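Local coordinates for protein staphylococcal enterotoxin-like toxin (Staphylococcus aureus, PDB 4DXF) that probably binds sialylated host glycans as a secreted superantigen-like protein, joining an OB-fold domain to a beta-grasp domain, at residues A[167-172]-A[193-198]; A[101-106]-A[132-137]; A[76-81]-A[95-100]. All coordinates share one frame; numbering follows the deposited sequence.

Contact 1: A[167-172]-A[193-198]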
ATOM      1  N   LYS A 167      -7.987  10.965   5.428  1.00 26.99           N
ATOM      2  CA  LYS A 167      -8.220  12.391   5.595  1.00 29.73           C
ATOM      3  C   LYS A 167      -7.015  12.992   6.268  1.00 29.10           C
ATOM      4  O   LYS A 167      -6.654  12.550   7.334  1.00 29.74           O
ATOM      5  CB  LYS A 167      -9.485  12.685   6.430  1.00 28.38           C
ATOM      6  CG  LYS A 167     -10.739  12.187   5.627  1.00 34.95           C
ATOM      7  CD  LYS A 167     -12.040  12.379   6.391  1.00 42.31           C
ATOM      8  CE  LYS A 167     -12.882  13.489   5.784  1.00 46.60           C
ATOM      9  NZ  LYS A 167     -13.762  14.056   6.854  1.00 48.42           N
ATOM     10  N   MET A 168      -6.434  14.002   5.623  1.00 31.52           N
ATOM     11  CA  MET A 168      -5.228  14.671   6.113  1.00 32.98           C
ATOM     12  C   MET A 168      -5.522  15.845   7.063  1.00 35.06           C
ATOM     13  O   MET A 168      -6.514  16.567   6.879  1.00 36.60           O
ATOM     14  CB  MET A 168      -4.454  15.125   4.891  1.00 31.77           C
ATOM     15  CG  MET A 168      -4.124  13.943   3.922  1.00 30.79           C
ATOM     16  SD  MET A 168      -3.339  12.509   4.714  1.00 29.77           S
ATOM     17  CE  MET A 168      -1.608  13.100   4.961  1.00 27.20           C
ATOM     18  N   LYS A 169      -4.664  16.034   8.072  1.00 37.14           N
ATOM     19  CA  LYS A 169      -4.792  17.135   9.065  1.00 38.97           C
ATOM     20  C   LYS A 169      -4.769  18.488   8.361  1.00 40.66           C
ATOM     21  O   LYS A 169      -5.485  19.443   8.750  1.00 41.18           O
ATOM     22  CB  LYS A 169      -3.660  17.100  10.110  1.00 38.70           C
ATOM     23  CG  LYS A 169      -3.940  16.218  11.304  1.00 39.91           C
ATOM     24  CD  LYS A 169      -2.686  16.054  12.109  1.00 39.77           C
ATOM     25  CE  LYS A 169      -2.839  14.930  13.071  1.00 44.13           C
ATOM     26  NZ  LYS A 169      -4.168  15.037  13.749  1.00 47.39           N
ATOM     27  N   ASN A 170      -3.964  18.549   7.306  1.00 41.53           N
ATOM     28  CA  ASN A 170      -3.809  19.757   6.511  1.00 43.39           C
ATOM     29  C   ASN A 170      -5.080  20.065   5.697  1.00 42.81           C
ATOM     30  O   ASN A 170      -5.109  20.999   4.903  1.00 43.80           O
ATOM     31  CB  ASN A 170      -2.503  19.721   5.682  1.00 43.51           C
ATOM     32  CG  ASN A 170      -2.622  18.932   4.369  1.00 46.71           C
ATOM     33  OD1 ASN A 170      -3.644  18.321   4.057  1.00 45.22           O
ATOM     34  ND2 ASN A 170      -1.551  18.979   3.579  1.00 46.87           N
ATOM     35  N   GLY A 171      -6.156  19.321   5.964  1.00 42.35           N
ATOM     36  CA  GLY A 171      -7.376  19.457   5.154  1.00 40.17           C
ATOM     37  C   GLY A 171      -7.532  18.639   3.877  1.00 38.78           C
ATOM     38  O   GLY A 171      -8.651  18.502   3.381  1.00 40.48           O
ATOM     39  N   GLY A 172      -6.462  18.085   3.322  1.00 37.51           N
ATOM     40  CA  GLY A 172      -6.573  17.281   2.080  1.00 35.06           C
ATOM     41  C   GLY A 172      -7.059  15.830   2.303  1.00 34.68           C
ATOM     42  O   GLY A 172      -7.395  15.460   3.426  1.00 33.48           O
ATOM     43  N   GLY A 193       2.965  10.679   6.963  1.00 23.60           N
ATOM     44  CA  GLY A 193       2.263   9.844   7.970  1.00 24.98           C
ATOM     45  C   GLY A 193       1.796  10.608   9.176  1.00 26.47           C
ATOM     46  O   GLY A 193       0.684  10.396   9.650  1.00 25.32           O
ATOM     47  N   THR A 194       2.636  11.529   9.677  1.00 27.37           N
ATOM     48  CA  THR A 194       2.293  12.338  10.832  1.00 28.44           C
ATOM     49  C   THR A 194       1.055  13.249  10.656  1.00 30.03           C
ATOM     50  O   THR A 194       0.463  13.691  11.640  1.00 30.94           O
ATOM     51  CB  THR A 194       3.556  13.198  11.298  1.00 29.92           C
ATOM     52  OG1 THR A 194       3.735  14.334  10.439  1.00 30.61           O
ATOM     53  CG2 THR A 194       4.825  12.354  11.197  1.00 30.83           C
ATOM     54  N   ASN A 195       0.688  13.508   9.401  1.00 29.29           N
ATOM     55  CA  ASN A 195      -0.393  14.375   9.034  1.00 31.28           C
ATOM     56  C   ASN A 195      -1.723  13.640   8.743  1.00 31.63           C
ATOM     57  O   ASN A 195      -2.731  14.290   8.485  1.00 33.25           O
ATOM     58  CB  ASN A 195       0.015  15.198   7.796  1.00 31.38           C
ATOM     59  CG  ASN A 195      -0.784  16.488   7.658  1.00 37.27           C
ATOM     60  OD1 ASN A 195      -1.649  16.618   6.766  1.00 33.17           O
ATOM     61  ND2 ASN A 195      -0.533  17.447   8.590  1.00 38.38           N
ATOM     62  N   ILE A 196      -1.728  12.310   8.795  1.00 30.34           N
ATOM     63  CA  ILE A 196      -3.010  11.586   8.662  1.00 29.25           C
ATOM     64  C   ILE A 196      -3.872  11.904   9.897  1.00 29.73           C
ATOM     65  O   ILE A 196      -3.440  11.736  11.041  1.00 29.14           O
ATOM     66  CB  ILE A 196      -2.772  10.080   8.510  1.00 28.68           C
ATOM     67  CG1 ILE A 196      -2.019   9.812   7.203  1.00 25.33           C
ATOM     68  CG2 ILE A 196      -4.098   9.287   8.501  1.00 25.81           C
ATOM     69  CD1 ILE A 196      -1.465   8.344   7.074  1.00 28.43           C
ATOM     70  N   ASP A 197      -5.099  12.330   9.652  1.00 30.45           N
ATOM     71  CA  ASP A 197      -5.983  12.627  10.733  1.00 31.35           C
ATOM     72  C   ASP A 197      -6.890  11.436  11.124  1.00 30.08           C
ATOM     73  O   ASP A 197      -6.833  10.935  12.266  1.00 30.35           O
ATOM     74  CB  ASP A 197      -6.814  13.842  10.359  1.00 32.84           C
ATOM     75  CG  ASP A 197      -7.550  14.381  11.537  1.00 39.02           C
ATOM     76  OD1 ASP A 197      -6.935  14.530  12.633  1.00 40.74           O
ATOM     77  OD2 ASP A 197      -8.747  14.596  11.377  1.00 43.89           O
ATOM     78  N   ASN A 198      -7.698  10.993  10.160  1.00 30.32           N
ATOM     79  CA  ASN A 198      -8.646   9.862  10.330  1.00 28.30           C
ATOM     80  C   ASN A 198      -8.911   9.218   8.959  1.00 26.64           C
ATOM     81  O   ASN A 198      -8.604   9.778   7.871  1.00 26.39           O
ATOM     82  CB  ASN A 198      -9.961  10.248  11.056  1.00 30.37           C
ATOM     83  CG  ASN A 198     -10.817  11.206  10.256  1.00 34.68           C
ATOM     84  OD1 ASN A 198     -11.711  10.810   9.492  1.00 41.73           O
ATOM     85  ND2 ASN A 198     -10.517  12.478  10.386  1.00 41.05           N
TER
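Lys169 lays its aliphatic chain along the backbone of 194-197: CB and CG pack on the carbonyl O of Asn195, and CE reaches the carbonyls of Thr194 and Ile196. The chain stays extended until chi4 (-46°), where it bends and sets NZ 3.0 Å from Asp197 OD1, a salt bridge that uses the anti lone pair of the carboxylate. Asn198 ND2 meets the other oxygen, Asp197 OD2, from above the carboxylate plane, so both oxygens are engaged. The end of Lys167 runs away from the contact to a salt bridge with Glu200.

Asn195 holds the two central residues of the type I turn 168-171. Its carbonyl O takes Lys169 N at 2.6 Å, almost straight along the C=O axis, and its OD1 takes Asn170 N at 3.1 Å, in plane and on a lone pair. Asn170 OD1 accepts from Gly172 N, an Asx turn that overlaps the end of the type I turn.

Before the turn, Lys167 N donates to Asn198 O at 2.8 Å. Lys167 O takes Asp197 N at 2.8 Å and, more weakly, Asn198 N, which defines a classic beta bulge. Met168, bent at chi2 and chi3, brings SD to 3.9 Å from Ile196 CG1 on the buried side, where Ile191 also packs.

Backbone and side-chain acceptors fix the strand end and turn together, while the Lys169-Asp197 pair probably balances charge near the surface.

Contact 2: A[101-106]-A[132-137]; sequences NSKKVD and TKEQIS
Glu134, Val105 and Asn101 have the most surface buried here. The Glu134 side chain, extended beyond CG, reaches Ser102 in the loop 101-106. Its OE1 accepts twice: from Ser102 OG at 2.8 Å on the syn lone pair, and from Ser102 N at 2.9 Å, which comes from above the carboxylate plane. OE2 lies 3.6 Å from Lys103 NZ, a long salt bridge to a lysine chain that crosses the glutamate at about a right angle.

Asn101 uses both ends of its amide. OD1 receives Glu134 N at 2.9 Å with an almost linear N-H...O angle (177°), although the donor stands above the carbonyl plane; ND2 gives to Thr132 O at 2.9 Å within its own amide plane. Bonds at both ends fix the rotation of the amide. A water also donates to OD1 and accepts from Gln135 N and Lys133 NZ, whose main partner is Asp77, in a salt bridge outside the two segments.

Val105 points toward 132-137 and sets CB 3.5 Å from Thr132 O, with CG1 over the Thr132–Lys133 peptide and CG2 near Glu134 N. A second water accepts from Val105 N and donates to Thr132 O.

Amide and carboxylate side chains take the place of strand pairing, tying the linker from the OB-fold strand 92-99 to the lead-in to helix 138-153 of the beta-grasp domain, in the two-domain superantigen fold.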
ATOM      1  N   ASN A 101      12.597   7.218   8.466  1.00 19.83           N
ATOM      2  CA  ASN A 101      12.337   8.127   9.569  1.00 20.35           C
ATOM      3  C   ASN A 101      13.622   8.906   9.929  1.00 22.46           C
ATOM      4  O   ASN A 101      14.706   8.355   9.827  1.00 22.67           O
ATOM      5  CB  ASN A 101      11.978   7.287  10.775  1.00 19.34           C
ATOM      6  CG  ASN A 101      10.507   6.838  10.738  1.00 23.23           C
ATOM      7  OD1 ASN A 101       9.821   7.094   9.754  1.00 23.77           O
ATOM      8  ND2 ASN A 101      10.052   6.202  11.777  1.00 21.53           N
ATOM      9  N   SER A 102      13.417  10.118  10.414  1.00 26.25           N
ATOM     10  CA  SER A 102      14.516  10.949  11.008  1.00 30.11           C
ATOM     11  C   SER A 102      14.258  11.101  12.491  1.00 31.50           C
ATOM     12  O   SER A 102      15.003  11.802  13.190  1.00 32.91           O
ATOM     13  CB  SER A 102      14.534  12.335  10.316  1.00 30.99           C
ATOM     14  OG  SER A 102      13.299  12.991  10.581  1.00 33.11           O
ATOM     15  N   LYS A 103      13.236  10.447  13.000  1.00 30.98           N
ATOM     16  CA  LYS A 103      12.837  10.561  14.420  1.00 32.45           C
ATOM     17  C   LYS A 103      11.819   9.466  14.754  1.00 32.04           C
ATOM     18  O   LYS A 103      11.269   8.860  13.822  1.00 31.21           O
ATOM     19  CB  LYS A 103      12.214  11.943  14.696  1.00 33.23           C
ATOM     20  CG  LYS A 103      10.987  12.279  13.825  1.00 38.17           C
ATOM     21  CD  LYS A 103       9.930  13.105  14.598  1.00 45.49           C
ATOM     22  CE  LYS A 103      10.298  14.560  14.763  1.00 49.43           C
ATOM     23  NZ  LYS A 103      10.180  15.285  13.472  1.00 53.31           N
ATOM     24  N   LYS A 104      11.604   9.192  16.046  1.00 30.32           N
ATOM     25  CA  LYS A 104      10.546   8.276  16.475  1.00 31.62           C
ATOM     26  C   LYS A 104       9.207   8.847  15.989  1.00 31.26           C
ATOM     27  O   LYS A 104       8.987  10.043  15.995  1.00 31.46           O
ATOM     28  CB  LYS A 104      10.450   8.216  17.985  1.00 30.87           C
ATOM     29  CG  LYS A 104      11.544   7.573  18.740  1.00 35.07           C
ATOM     30  CD  LYS A 104      11.153   7.699  20.221  1.00 34.17           C
ATOM     31  CE  LYS A 104      12.162   7.037  21.109  1.00 39.16           C
ATOM     32  NZ  LYS A 104      11.953   7.517  22.512  1.00 36.09           N
ATOM     33  N   VAL A 105       8.296   7.976  15.585  1.00 32.44           N
ATOM     34  CA  VAL A 105       6.939   8.376  15.215  1.00 31.28           C
ATOM     35  C   VAL A 105       5.979   7.410  15.942  1.00 33.10           C
ATOM     36  O   VAL A 105       6.096   6.199  15.790  1.00 32.62           O
ATOM     37  CB  VAL A 105       6.739   8.286  13.668  1.00 31.07           C
ATOM     38  CG1 VAL A 105       5.317   8.587  13.266  1.00 29.07           C
ATOM     39  CG2 VAL A 105       7.640   9.282  12.929  1.00 27.96           C
ATOM     40  N   ASP A 106       5.053   7.945  16.715  1.00 35.36           N
ATOM     41  CA  ASP A 106       4.052   7.136  17.423  1.00 38.15           C
ATOM     42  C   ASP A 106       2.746   7.906  17.339  1.00 37.96           C
ATOM     43  O   ASP A 106       2.491   8.835  18.092  1.00 39.22           O
ATOM     44  CB  ASP A 106       4.456   6.807  18.886  1.00 38.88           C
ATOM     45  CG  ASP A 106       3.430   5.899  19.590  1.00 44.64           C
ATOM     46  OD1 ASP A 106       2.462   5.453  18.922  1.00 50.88           O
ATOM     47  OD2 ASP A 106       3.575   5.643  20.826  1.00 46.55           O
ATOM     48  N   THR A 132       3.776   4.456  12.289  1.00 23.13           N
ATOM     49  CA  THR A 132       5.159   4.468  12.875  1.00 25.96           C
ATOM     50  C   THR A 132       6.189   5.082  11.932  1.00 25.63           C
ATOM     51  O   THR A 132       7.389   5.193  12.246  1.00 26.84           O
ATOM     52  CB  THR A 132       5.583   3.063  13.280  1.00 26.53           C
ATOM     53  OG1 THR A 132       5.606   2.179  12.136  1.00 29.15           O
ATOM     54  CG2 THR A 132       4.625   2.520  14.380  1.00 28.72           C
ATOM     55  N   LYS A 133       5.698   5.557  10.803  1.00 23.79           N
ATOM     56  CA  LYS A 133       6.492   6.101   9.727  1.00 23.21           C
ATOM     57  C   LYS A 133       6.188   7.535   9.396  1.00 23.47           C
ATOM     58  O   LYS A 133       5.030   7.959   9.243  1.00 24.47           O
ATOM     59  CB  LYS A 133       6.420   5.217   8.464  1.00 21.48           C
ATOM     60  CG  LYS A 133       7.462   4.095   8.399  1.00 22.18           C
ATOM     61  CD  LYS A 133       7.232   3.145   7.220  1.00 20.79           C
ATOM     62  CE  LYS A 133       7.579   3.745   5.787  1.00 19.13           C
ATOM     63  NZ  LYS A 133       8.912   4.636   5.761  1.00 17.55           N
ATOM     64  N   GLU A 134       7.265   8.309   9.260  1.00 23.27           N
ATOM     65  CA  GLU A 134       7.222   9.712   8.917  1.00 23.99           C
ATOM     66  C   GLU A 134       6.601   9.926   7.542  1.00 22.23           C
ATOM     67  O   GLU A 134       5.776  10.828   7.333  1.00 22.79           O
ATOM     68  CB  GLU A 134       8.662  10.302   8.911  1.00 24.67           C
ATOM     69  CG  GLU A 134       8.629  11.663   9.343  1.00 32.05           C
ATOM     70  CD  GLU A 134       9.979  12.205   9.838  1.00 35.99           C
ATOM     71  OE1 GLU A 134      11.049  11.613   9.586  1.00 34.61           O
ATOM     72  OE2 GLU A 134       9.913  13.238  10.500  1.00 39.01           O
ATOM     73  N   GLN A 135       7.010   9.070   6.619  1.00 21.79           N
ATOM     74  CA  GLN A 135       6.515   9.173   5.266  1.00 22.21           C
ATOM     75  C   GLN A 135       6.030   7.750   4.909  1.00 20.98           C
ATOM     76  O   GLN A 135       6.754   6.802   5.036  1.00 19.12           O
ATOM     77  CB  GLN A 135       7.633   9.570   4.348  1.00 20.72           C
ATOM     78  CG  GLN A 135       7.103   9.971   2.991  1.00 26.93           C
ATOM     79  CD  GLN A 135       8.187  10.389   2.029  1.00 27.61           C
ATOM     80  OE1 GLN A 135       8.930   9.566   1.537  1.00 26.02           O
ATOM     81  NE2 GLN A 135       8.269  11.663   1.761  1.00 31.30           N
ATOM     82  N   ILE A 136       4.801   7.620   4.422  1.00 20.75           N
ATOM     83  CA  ILE A 136       4.245   6.322   4.147  1.00 19.29           C
ATOM     84  C   ILE A 136       3.654   6.362   2.736  1.00 17.70           C
ATOM     85  O   ILE A 136       3.092   7.414   2.353  1.00 18.42           O
ATOM     86  CB  ILE A 136       3.142   6.008   5.207  1.00 21.45           C
ATOM     87  CG1 ILE A 136       2.638   4.577   5.016  1.00 20.51           C
ATOM     88  CG2 ILE A 136       2.069   7.129   5.301  1.00 27.17           C
ATOM     89  CD1 ILE A 136       1.870   4.125   6.169  1.00 29.41           C
ATOM     90  N   SER A 137       3.832   5.273   2.040  1.00 17.03           N
ATOM     91  CA  SER A 137       3.374   5.125   0.659  1.00 18.15           C
ATOM     92  C   SER A 137       1.882   4.844   0.662  1.00 19.36           C
ATOM     93  O   SER A 137       1.338   4.199   1.595  1.00 19.51           O
ATOM     94  CB  SER A 137       4.046   3.968  -0.109  1.00 13.94           C
ATOM     95  OG  SER A 137       3.899   2.670   0.411  1.00 18.42           O
TER
HETATM   96  O   HOH W   1       9.341   7.271   7.039  1.00 18.61           O
HETATM   97  O   HOH W   2       8.843   5.379  14.674  1.00 30.27           O

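Contact 3: A[76-81]-A[95-100]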
ATOM      1  N   VAL A  76      16.433   4.685   2.430  1.00 21.11           N
ATOM      2  CA  VAL A  76      15.235   4.115   1.762  1.00 21.98           C
ATOM      3  C   VAL A  76      14.548   3.080   2.680  1.00 20.01           C
ATOM      4  O   VAL A  76      15.199   2.181   3.248  1.00 18.24           O
ATOM      5  CB  VAL A  76      15.735   3.528   0.419  1.00 23.56           C
ATOM      6  CG1 VAL A  76      14.685   2.620  -0.253  1.00 27.46           C
ATOM      7  CG2 VAL A  76      16.083   4.763  -0.420  1.00 26.75           C
ATOM      8  N   ASP A  77      13.191   3.170   2.707  1.00 18.82           N
ATOM      9  CA  ASP A  77      12.336   2.190   3.364  1.00 16.72           C
ATOM     10  C   ASP A  77      11.464   1.659   2.168  1.00 16.09           C
ATOM     11  O   ASP A  77      11.141   2.461   1.307  1.00 16.87           O
ATOM     12  CB  ASP A  77      11.389   2.878   4.329  1.00 16.78           C
ATOM     13  CG  ASP A  77      12.025   3.231   5.666  1.00 22.16           C
ATOM     14  OD1 ASP A  77      13.281   3.117   5.732  1.00 20.44           O
ATOM     15  OD2 ASP A  77      11.263   3.600   6.584  1.00 20.97           O
ATOM     16  N   VAL A  78      11.183   0.377   2.156  1.00 18.83           N
ATOM     17  CA  VAL A  78      10.282  -0.205   1.108  1.00 18.30           C
ATOM     18  C   VAL A  78       9.259  -1.074   1.766  1.00 17.49           C
ATOM     19  O   VAL A  78       9.569  -1.930   2.643  1.00 16.49           O
ATOM     20  CB  VAL A  78      11.096  -0.999   0.084  1.00 20.29           C
ATOM     21  CG1 VAL A  78      10.182  -1.382  -1.130  1.00 23.48           C
ATOM     22  CG2 VAL A  78      12.272  -0.177  -0.492  1.00 24.53           C
ATOM     23  N   PHE A  79       7.981  -0.850   1.334  1.00 18.10           N
ATOM     24  CA  PHE A  79       6.920  -1.745   1.716  1.00 18.95           C
ATOM     25  C   PHE A  79       6.785  -2.659   0.457  1.00 19.97           C
ATOM     26  O   PHE A  79       6.469  -2.099  -0.637  1.00 19.59           O
ATOM     27  CB  PHE A  79       5.649  -0.908   1.986  1.00 18.96           C
ATOM     28  CG  PHE A  79       4.472  -1.794   2.314  1.00 20.26           C
ATOM     29  CD1 PHE A  79       4.393  -2.405   3.552  1.00 22.47           C
ATOM     30  CD2 PHE A  79       3.509  -2.053   1.362  1.00 19.80           C
ATOM     31  CE1 PHE A  79       3.320  -3.342   3.872  1.00 19.64           C
ATOM     32  CE2 PHE A  79       2.451  -2.982   1.623  1.00 20.02           C
ATOM     33  CZ  PHE A  79       2.321  -3.601   2.880  1.00 17.58           C
ATOM     34  N   VAL A  80       6.947  -3.956   0.664  1.00 19.43           N
ATOM     35  CA  VAL A  80       7.061  -4.990  -0.381  1.00 20.01           C
ATOM     36  C   VAL A  80       5.863  -5.917  -0.313  1.00 19.34           C
ATOM     37  O   VAL A  80       5.575  -6.498   0.713  1.00 20.65           O
ATOM     38  CB  VAL A  80       8.389  -5.819  -0.271  1.00 20.28           C
ATOM     39  CG1 VAL A  80       8.467  -7.021  -1.273  1.00 16.96           C
ATOM     40  CG2 VAL A  80       9.556  -4.916  -0.434  1.00 21.09           C
ATOM     41  N   VAL A  81       5.290  -6.153  -1.504  1.00 20.95           N
ATOM     42  CA  VAL A  81       4.326  -7.242  -1.657  1.00 20.44           C
ATOM     43  C   VAL A  81       4.852  -8.019  -2.891  1.00 19.66           C
ATOM     44  O   VAL A  81       4.796  -7.445  -3.999  1.00 22.18           O
ATOM     45  CB  VAL A  81       2.898  -6.647  -1.968  1.00 21.52           C
ATOM     46  CG1 VAL A  81       1.889  -7.847  -2.192  1.00 23.62           C
ATOM     47  CG2 VAL A  81       2.379  -5.819  -0.814  1.00 21.13           C
ATOM     48  N   GLY A  95       6.499  -0.080  -6.475  1.00 20.95           N
ATOM     49  CA  GLY A  95       6.293   1.149  -5.697  1.00 20.00           C
ATOM     50  C   GLY A  95       6.658   0.913  -4.218  1.00 18.94           C
ATOM     51  O   GLY A  95       7.442   0.005  -3.955  1.00 19.70           O
ATOM     52  N   GLY A  96       6.042   1.707  -3.316  1.00 18.77           N
ATOM     53  CA  GLY A  96       6.166   1.483  -1.870  1.00 21.17           C
ATOM     54  C   GLY A  96       7.471   2.031  -1.316  1.00 21.50           C
ATOM     55  O   GLY A  96       7.857   1.666  -0.199  1.00 20.46           O
ATOM     56  N   ILE A  97       8.142   2.891  -2.090  1.00 19.73           N
ATOM     57  CA  ILE A  97       9.494   3.431  -1.592  1.00 18.76           C
ATOM     58  C   ILE A  97       9.289   4.698  -0.923  1.00 18.05           C
ATOM     59  O   ILE A  97       8.624   5.620  -1.498  1.00 19.99           O
ATOM     60  CB  ILE A  97      10.470   3.668  -2.791  1.00 18.00           C
ATOM     61  CG1 ILE A  97      10.614   2.390  -3.559  1.00 20.63           C
ATOM     62  CG2 ILE A  97      11.848   4.126  -2.226  1.00 18.63           C
ATOM     63  CD1 ILE A  97      11.256   2.542  -4.964  1.00 19.44           C
ATOM     64  N   THR A  98       9.882   4.854   0.309  1.00 18.02           N
ATOM     65  CA  THR A  98       9.689   6.059   1.057  1.00 17.78           C
ATOM     66  C   THR A  98      11.087   6.446   1.718  1.00 19.38           C
ATOM     67  O   THR A  98      11.952   5.643   1.699  1.00 18.40           O
ATOM     68  CB  THR A  98       8.716   5.904   2.266  1.00 18.40           C
ATOM     69  OG1 THR A  98       9.062   4.825   3.076  1.00 16.30           O
ATOM     70  CG2 THR A  98       7.230   5.630   1.702  1.00 18.71           C
ATOM     71  N   LYS A  99      11.160   7.645   2.216  1.00 21.27           N
ATOM     72  CA  LYS A  99      12.303   8.125   3.003  1.00 22.91           C
ATOM     73  C   LYS A  99      12.216   7.554   4.416  1.00 22.69           C
ATOM     74  O   LYS A  99      11.203   7.600   5.057  1.00 25.36           O
ATOM     75  CB  LYS A  99      12.305   9.648   3.102  1.00 23.51           C
ATOM     76  CG  LYS A  99      13.630  10.169   3.726  1.00 30.43           C
ATOM     77  CD  LYS A  99      13.913  11.636   3.300  1.00 37.96           C
ATOM     78  CE  LYS A  99      13.340  12.677   4.298  1.00 40.99           C
ATOM     79  NZ  LYS A  99      14.268  12.975   5.459  1.00 39.06           N
ATOM     80  N   SER A 100      13.334   7.040   4.909  1.00 22.53           N
ATOM     81  CA  SER A 100      13.397   6.500   6.274  1.00 19.98           C
ATOM     82  C   SER A 100      13.112   7.606   7.316  1.00 18.68           C
ATOM     83  O   SER A 100      13.345   8.774   7.084  1.00 19.73           O
ATOM     84  CB  SER A 100      14.829   5.925   6.514  1.00 20.00           C
ATOM     85  OG  SER A 100      15.217   4.961   5.547  1.00 20.63           O
TER
HETATM   86  O   HOH W   3       7.500  -2.466  -3.090  1.00 25.03           O
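Backbone hydrogen bonds set the register of this antiparallel pair. Asp77 and Thr98 form the hydrogen-bonded pair, with Asp77 N to Thr98 O and Thr98 N to Asp77 O both 2.9 Å, and Phe79 N extends the ladder to Gly96 O at 2.9 Å. Farther along, Phe79 O and Gly95 O are bridged by a water that donates to both. CA-H...O contacts fill in between, the shorter being Val78 CA to Gly96 O at 3.3 Å. Gly96 has positive phi, and a CB there would run into Phe79 O.

Polar side chains gather on the face of Asp77 and Thr98. Ser100 OG gives its proton to Asp77 OD1 at 2.7 Å, arriving 48° out of the carboxylate plane, and OD1 also takes Asn32 N. Thr98 OG1 sits 3.3 Å from Asp77 CB; its main polar partner is Lys133, whose NZ also forms a salt bridge with Asp77 OD2. This buried carboxylate is therefore well satisfied, which would favour its charged form.

Apolar contacts occupy the side of Val78 and Ile97. Val76 CG1 touches Ile97 CG2 at 3.8 Å, crossing obliquely, while Val78 CG2 and Ile97 CG1 stand farther apart.

Within the OB-fold sheet, strand 76-80 lies between strands 28-31 and 92-99; Val78 and Ile97 pack on Ile58 of strand 56-59, and Phe79 turns its ring to helix 138-153.

How the contacts relate
Contact 3 is buried in the OB-fold sheet, contact 1 is partly buried at a strand end of the beta-grasp sheet, and contact 2 is a surface contact between them. Contacts 1 and 3 each pair antiparallel strands of one sheet, 162-168 with 196-203 and 76-80 with 92-99; contact 2 instead joins the loop following strand 92-99 to the lead-in to helix 138-153. Chemistry follows place: regular pairing with an enclosed polar network in contact 3, a bulged ladder with a salt bridge near the surface in contact 1, side chains plus waters in contact 2. Contact 2 reaches contact 3 through a buried lysine and contact 1 through a probable backbone bond and Ile136 packing.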